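Long-range contact in acetyl xylan esterase (Paenibacillus sp. R4, PDB 6AGQ), which probably removes acetyl groups from acetylated xylan and related acetyl esters, as a cold-active esterase of the alpha/beta-hydrolase clan: residues 199-211 with 264-277. Residues are numbered along the deposited sequence; the frame is centred on the assembly and turned at random.
Sequences SRPKLALPVFPFL and ARTLMAITLQDITC
Ala204 bonds to Arg265 and Leu267, the residues flanking its bridge partner Thr266 on strand 265-271: its N donates to Arg265 O at 3.0 Å, and its O accepts from Leu267 N. Arg265 N to Lys202 O, Ala269 N to Pro206 O and Phe208 N to Ala269 O continue this parallel ladder. Pro206 leaves out one rung, having no amide hydrogen to offer Leu267 O; its CD lies 3.5 Å from that oxygen, and a water donates instead, its O 2.7 Å from Leu267 O.

Among apolar groups, Met268 crosses Pro206 at about a right angle, its CE 4.0 Å from Pro206 CG, while its sulfur reaches the Pro209 ring. Val207 sets both methyls against Ala269 CB.

The strands are neighbours in the central sheet of an alpha/beta-hydrolase fold, with 203-207 also bonded to strand 179-184, which leads into a probable nucleophile elbow at Ser185. The loop after strand 265-271 is where this fold commonly carries the triad acid, and Asp274 touches His303, consistent with that role.

Asp274 OD1 accepts from Thr276 N, making an Asx turn, and from Cys277 N, at 2.8 Å, extending it to an Asx motif. With CG anti to the backbone N (chi1 -159°), OD2 comes 3.6 Å from Phe208 CB, the carboxylate turned 79° from the ring plane. With an alanine here, the amides of Thr276 and Cys277 would probably lose their shared acceptor and the turn they close would loosen. Beyond it, Cys277 SG lies at the edge of the Phe210 ring, 5.3 Å from its centroid and 75° off the normal.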
loop_
_atom_site.group_PDB
_atom_site.type_symbol
_atom_site.label_atom_id
_atom_site.label_comp_id
_atom_site.label_asym_id
_atom_site.label_seq_id
_atom_site.Cartn_x
_atom_site.Cartn_y
_atom_site.Cartn_z
ATOM N N SER A 199 -16.830 -40.766 14.980
ATOM C CA SER A 199 -18.054 -41.221 14.277
ATOM C C SER A 199 -19.343 -40.545 14.653
ATOM O O SER A 199 -20.360 -40.846 14.036
ATOM C CB SER A 199 -18.341 -42.705 14.539
ATOM O OG SER A 199 -17.230 -43.479 14.255
ATOM N N ARG A 200 -19.354 -39.766 15.722
ATOM C CA ARG A 200 -20.630 -39.291 16.292
ATOM C C ARG A 200 -21.323 -38.154 15.487
ATOM O O ARG A 200 -22.560 -38.147 15.402
ATOM C CB ARG A 200 -20.496 -38.907 17.785
ATOM C CG ARG A 200 -20.410 -40.124 18.738
ATOM C CD ARG A 200 -19.919 -39.745 20.137
ATOM N NE ARG A 200 -18.533 -39.188 20.153
ATOM C CZ ARG A 200 -17.868 -38.797 21.243
ATOM N NH1 ARG A 200 -18.418 -38.891 22.440
ATOM N NH2 ARG A 200 -16.629 -38.305 21.149
ATOM N N PRO A 201 -20.559 -37.178 14.963
ATOM C CA PRO A 201 -21.200 -36.050 14.278
ATOM C C PRO A 201 -21.971 -36.498 13.062
ATOM O O PRO A 201 -21.491 -37.323 12.300
ATOM C CB PRO A 201 -20.022 -35.153 13.873
ATOM C CG PRO A 201 -18.904 -35.566 14.743
ATOM C CD PRO A 201 -19.092 -37.008 15.020
ATOM N N LYS A 202 -23.201 -36.000 12.936
ATOM C CA LYS A 202 -24.050 -36.302 11.837
ATOM C C LYS A 202 -23.894 -35.310 10.654
ATOM O O LYS A 202 -24.036 -35.711 9.484
ATOM C CB LYS A 202 -25.443 -36.260 12.345
ATOM C CG LYS A 202 -26.429 -36.800 11.382
ATOM C CD LYS A 202 -27.793 -36.449 11.894
ATOM C CE LYS A 202 -28.845 -37.133 11.056
ATOM N NZ LYS A 202 -30.148 -36.891 11.728
ATOM N N LEU A 203 -23.618 -34.050 10.975
ATOM C CA LEU A 203 -23.375 -33.008 9.994
ATOM C C LEU A 203 -22.026 -32.340 10.230
ATOM O O LEU A 203 -21.621 -32.189 11.368
ATOM C CB LEU A 203 -24.430 -31.919 10.111
ATOM C CG LEU A 203 -25.700 -31.946 9.341
ATOM C CD1 LEU A 203 -26.285 -33.316 9.234
ATOM C CD2 LEU A 203 -26.676 -30.970 9.937
ATOM N N ALA A 204 -21.385 -31.869 9.150
ATOM C CA ALA A 204 -20.150 -31.065 9.221
ATOM C C ALA A 204 -20.349 -29.814 8.369
ATOM O O ALA A 204 -20.759 -29.946 7.221
ATOM C CB ALA A 204 -18.963 -31.855 8.730
ATOM N N LEU A 205 -20.133 -28.611 8.951
ATOM C CA LEU A 205 -20.326 -27.380 8.244
ATOM C C LEU A 205 -19.031 -26.503 8.158
ATOM O O LEU A 205 -19.045 -25.361 8.620
ATOM C CB LEU A 205 -21.460 -26.596 8.881
ATOM C CG LEU A 205 -22.875 -27.183 8.735
ATOM C CD1 LEU A 205 -23.219 -28.080 9.898
ATOM C CD2 LEU A 205 -23.897 -26.056 8.687
ATOM N N PRO A 206 -17.956 -27.003 7.523
ATOM C CA PRO A 206 -16.744 -26.172 7.288
ATOM C C PRO A 206 -16.937 -24.897 6.418
ATOM O O PRO A 206 -17.412 -24.982 5.292
ATOM C CB PRO A 206 -15.799 -27.147 6.633
ATOM C CG PRO A 206 -16.678 -28.095 5.920
ATOM C CD PRO A 206 -17.890 -28.269 6.769
ATOM N N VAL A 207 -16.561 -23.736 6.926
ATOM C CA VAL A 207 -16.484 -22.534 6.090
ATOM C C VAL A 207 -14.994 -22.248 5.772
ATOM O O VAL A 207 -14.156 -22.127 6.678
ATOM C CB VAL A 207 -17.190 -21.332 6.788
ATOM C CG1 VAL A 207 -16.993 -20.036 6.035
ATOM C CG2 VAL A 207 -18.684 -21.595 6.898
ATOM N N PHE A 208 -14.679 -22.104 4.491
ATOM C CA PHE A 208 -13.285 -21.888 4.025
ATOM C C PHE A 208 -12.178 -22.481 4.885
ATOM O O PHE A 208 -11.367 -21.741 5.471
ATOM C CB PHE A 208 -12.989 -20.449 3.540
ATOM C CG PHE A 208 -13.466 -19.334 4.414
ATOM C CD1 PHE A 208 -12.927 -19.112 5.689
ATOM C CD2 PHE A 208 -14.352 -18.385 3.900
ATOM C CE1 PHE A 208 -13.322 -18.013 6.458
ATOM C CE2 PHE A 208 -14.740 -17.276 4.645
ATOM C CZ PHE A 208 -14.230 -17.089 5.928
ATOM N N PRO A 209 -12.111 -23.850 4.922
ATOM C CA PRO A 209 -11.318 -24.504 5.921
ATOM C C PRO A 209 -9.806 -24.314 5.683
ATOM O O PRO A 209 -9.316 -24.473 4.553
ATOM C CB PRO A 209 -11.736 -25.958 5.831
ATOM C CG PRO A 209 -12.323 -26.123 4.473
ATOM C CD PRO A 209 -12.919 -24.805 4.146
ATOM N N PHE A 210 -9.142 -23.921 6.771
ATOM C CA PHE A 210 -7.694 -23.842 6.939
ATOM C C PHE A 210 -7.209 -25.232 7.319
ATOM O O PHE A 210 -8.038 -26.161 7.506
ATOM C CB PHE A 210 -7.431 -22.785 8.033
ATOM C CG PHE A 210 -6.009 -22.539 8.340
ATOM C CD1 PHE A 210 -5.157 -22.005 7.390
ATOM C CD2 PHE A 210 -5.521 -22.769 9.620
ATOM C CE1 PHE A 210 -3.820 -21.751 7.688
ATOM C CE2 PHE A 210 -4.191 -22.551 9.909
ATOM C CZ PHE A 210 -3.333 -22.053 8.939
ATOM N N LEU A 211 -5.879 -25.427 7.327
ATOM C CA LEU A 211 -5.288 -26.749 7.632
ATOM C C LEU A 211 -5.568 -27.821 6.572
ATOM O O LEU A 211 -5.653 -29.014 6.899
ATOM C CB LEU A 211 -5.712 -27.302 9.014
ATOM C CG LEU A 211 -5.754 -26.262 10.155
ATOM C CD1 LEU A 211 -6.555 -26.688 11.393
ATOM C CD2 LEU A 211 -4.330 -25.883 10.522
ATOM N N ALA A 264 -20.324 -38.323 7.822
ATOM C CA ALA A 264 -21.233 -37.216 7.968
ATOM C C ALA A 264 -21.543 -36.544 6.636
ATOM O O ALA A 264 -20.716 -36.487 5.753
ATOM C CB ALA A 264 -20.664 -36.173 9.001
ATOM N N ARG A 265 -22.770 -36.051 6.529
ATOM C CA ARG A 265 -23.218 -35.168 5.464
ATOM C C ARG A 265 -22.586 -33.807 5.669
ATOM O O ARG A 265 -22.639 -33.314 6.776
ATOM C CB ARG A 265 -24.767 -35.060 5.484
ATOM C CG ARG A 265 -25.322 -34.079 4.471
ATOM C CD ARG A 265 -26.855 -33.961 4.501
ATOM N NE ARG A 265 -27.483 -35.267 4.458
ATOM C CZ ARG A 265 -27.838 -35.947 3.361
ATOM N NH1 ARG A 265 -27.704 -35.454 2.119
ATOM N NH2 ARG A 265 -28.423 -37.142 3.529
ATOM N N THR A 266 -22.031 -33.206 4.621
ATOM C CA THR A 266 -21.180 -32.003 4.735
ATOM C C THR A 266 -21.673 -30.868 3.829
ATOM O O THR A 266 -22.050 -31.129 2.668
ATOM C CB THR A 266 -19.756 -32.328 4.310
ATOM O OG1 THR A 266 -19.280 -33.420 5.087
ATOM C CG2 THR A 266 -18.795 -31.153 4.532
ATOM N N LEU A 267 -21.707 -29.641 4.383
ATOM C CA LEU A 267 -22.008 -28.399 3.654
ATOM C C LEU A 267 -20.795 -27.540 3.811
ATOM O O LEU A 267 -20.549 -26.978 4.921
ATOM C CB LEU A 267 -23.203 -27.633 4.241
ATOM C CG LEU A 267 -23.493 -26.230 3.626
ATOM C CD1 LEU A 267 -23.973 -26.360 2.196
ATOM C CD2 LEU A 267 -24.529 -25.439 4.376
ATOM N N MET A 268 -20.058 -27.396 2.721
ATOM C CA MET A 268 -18.919 -26.535 2.646
ATOM C C MET A 268 -19.107 -25.204 1.893
ATOM O O MET A 268 -19.536 -25.212 0.767
ATOM C CB MET A 268 -17.747 -27.308 2.042
ATOM C CG MET A 268 -16.452 -26.523 2.221
ATOM S SD MET A 268 -14.959 -27.252 1.594
ATOM C CE MET A 268 -14.856 -28.823 2.483
ATOM N N ALA A 269 -18.713 -24.091 2.506
ATOM C CA ALA A 269 -18.496 -22.805 1.845
ATOM C C ALA A 269 -17.072 -22.619 1.307
ATOM O O ALA A 269 -16.070 -22.835 2.023
ATOM C CB ALA A 269 -18.759 -21.654 2.828
ATOM N N ILE A 270 -16.974 -22.168 0.053
ATOM C CA ILE A 270 -15.668 -21.831 -0.532
ATOM C C ILE A 270 -15.791 -20.464 -1.171
ATOM O O ILE A 270 -16.787 -20.161 -1.841
ATOM C CB ILE A 270 -15.278 -22.865 -1.579
ATOM C CG1 ILE A 270 -15.274 -24.256 -0.944
ATOM C CG2 ILE A 270 -13.946 -22.506 -2.251
ATOM C CD1 ILE A 270 -14.990 -25.412 -1.902
ATOM N N THR A 271 -14.792 -19.648 -0.967
ATOM C CA THR A 271 -14.796 -18.293 -1.452
ATOM C C THR A 271 -13.687 -18.206 -2.476
ATOM O O THR A 271 -12.529 -18.518 -2.173
ATOM C CB THR A 271 -14.573 -17.299 -0.273
ATOM O OG1 THR A 271 -13.560 -17.797 0.587
ATOM C CG2 THR A 271 -15.890 -17.176 0.575
ATOM N N LEU A 272 -14.035 -17.820 -3.697
ATOM C CA LEU A 272 -13.114 -17.988 -4.827
ATOM C C LEU A 272 -11.984 -16.987 -4.903
ATOM O O LEU A 272 -11.044 -17.227 -5.611
ATOM C CB LEU A 272 -13.855 -17.971 -6.158
ATOM C CG LEU A 272 -14.712 -19.195 -6.505
ATOM C CD1 LEU A 272 -15.177 -19.105 -7.954
ATOM C CD2 LEU A 272 -13.987 -20.519 -6.281
ATOM N N GLN A 273 -12.102 -15.855 -4.225
ATOM C CA GLN A 273 -11.067 -14.833 -4.208
ATOM C C GLN A 273 -10.173 -14.953 -2.950
ATOM O O GLN A 273 -9.341 -14.091 -2.706
ATOM C CB GLN A 273 -11.696 -13.409 -4.225
ATOM C CG GLN A 273 -12.574 -13.064 -5.432
ATOM C CD GLN A 273 -11.986 -13.494 -6.765
ATOM O OE1 GLN A 273 -10.826 -13.194 -7.084
ATOM N NE2 GLN A 273 -12.761 -14.251 -7.521
ATOM N N ASP A 274 -10.358 -16.018 -2.173
ATOM C CA ASP A 274 -9.674 -16.206 -0.889
ATOM C C ASP A 274 -8.168 -16.460 -1.151
ATOM O O ASP A 274 -7.803 -17.426 -1.837
ATOM C CB ASP A 274 -10.304 -17.406 -0.170
ATOM C CG ASP A 274 -10.056 -17.411 1.346
ATOM O OD1 ASP A 274 -8.913 -17.042 1.770
ATOM O OD2 ASP A 274 -11.014 -17.849 2.091
ATOM N N ILE A 275 -7.343 -15.567 -0.643
ATOM C CA ILE A 275 -5.873 -15.747 -0.640
ATOM C C ILE A 275 -5.284 -16.337 0.650
ATOM O O ILE A 275 -4.080 -16.662 0.678
ATOM C CB ILE A 275 -5.112 -14.442 -1.024
ATOM C CG1 ILE A 275 -5.337 -13.325 0.003
ATOM C CG2 ILE A 275 -5.551 -13.982 -2.403
ATOM C CD1 ILE A 275 -4.314 -12.208 -0.098
ATOM N N THR A 276 -6.124 -16.500 1.682
ATOM C CA THR A 276 -5.719 -17.119 2.940
ATOM C C THR A 276 -5.939 -18.622 3.017
ATOM O O THR A 276 -5.063 -19.335 3.457
ATOM C CB THR A 276 -6.387 -16.384 4.093
ATOM O OG1 THR A 276 -5.822 -15.071 4.113
ATOM C CG2 THR A 276 -6.126 -17.062 5.433
ATOM N N CYS A 277 -7.147 -19.079 2.683
ATOM C CA CYS A 277 -7.438 -20.500 2.414
ATOM C C CYS A 277 -7.831 -20.607 0.914
ATOM O O CYS A 277 -9.011 -20.523 0.536
ATOM C CB CYS A 277 -8.525 -21.046 3.341
ATOM S SG CYS A 277 -8.228 -20.617 5.091
HETATM O O HOH W 1 -20.677 -24.462 5.869
#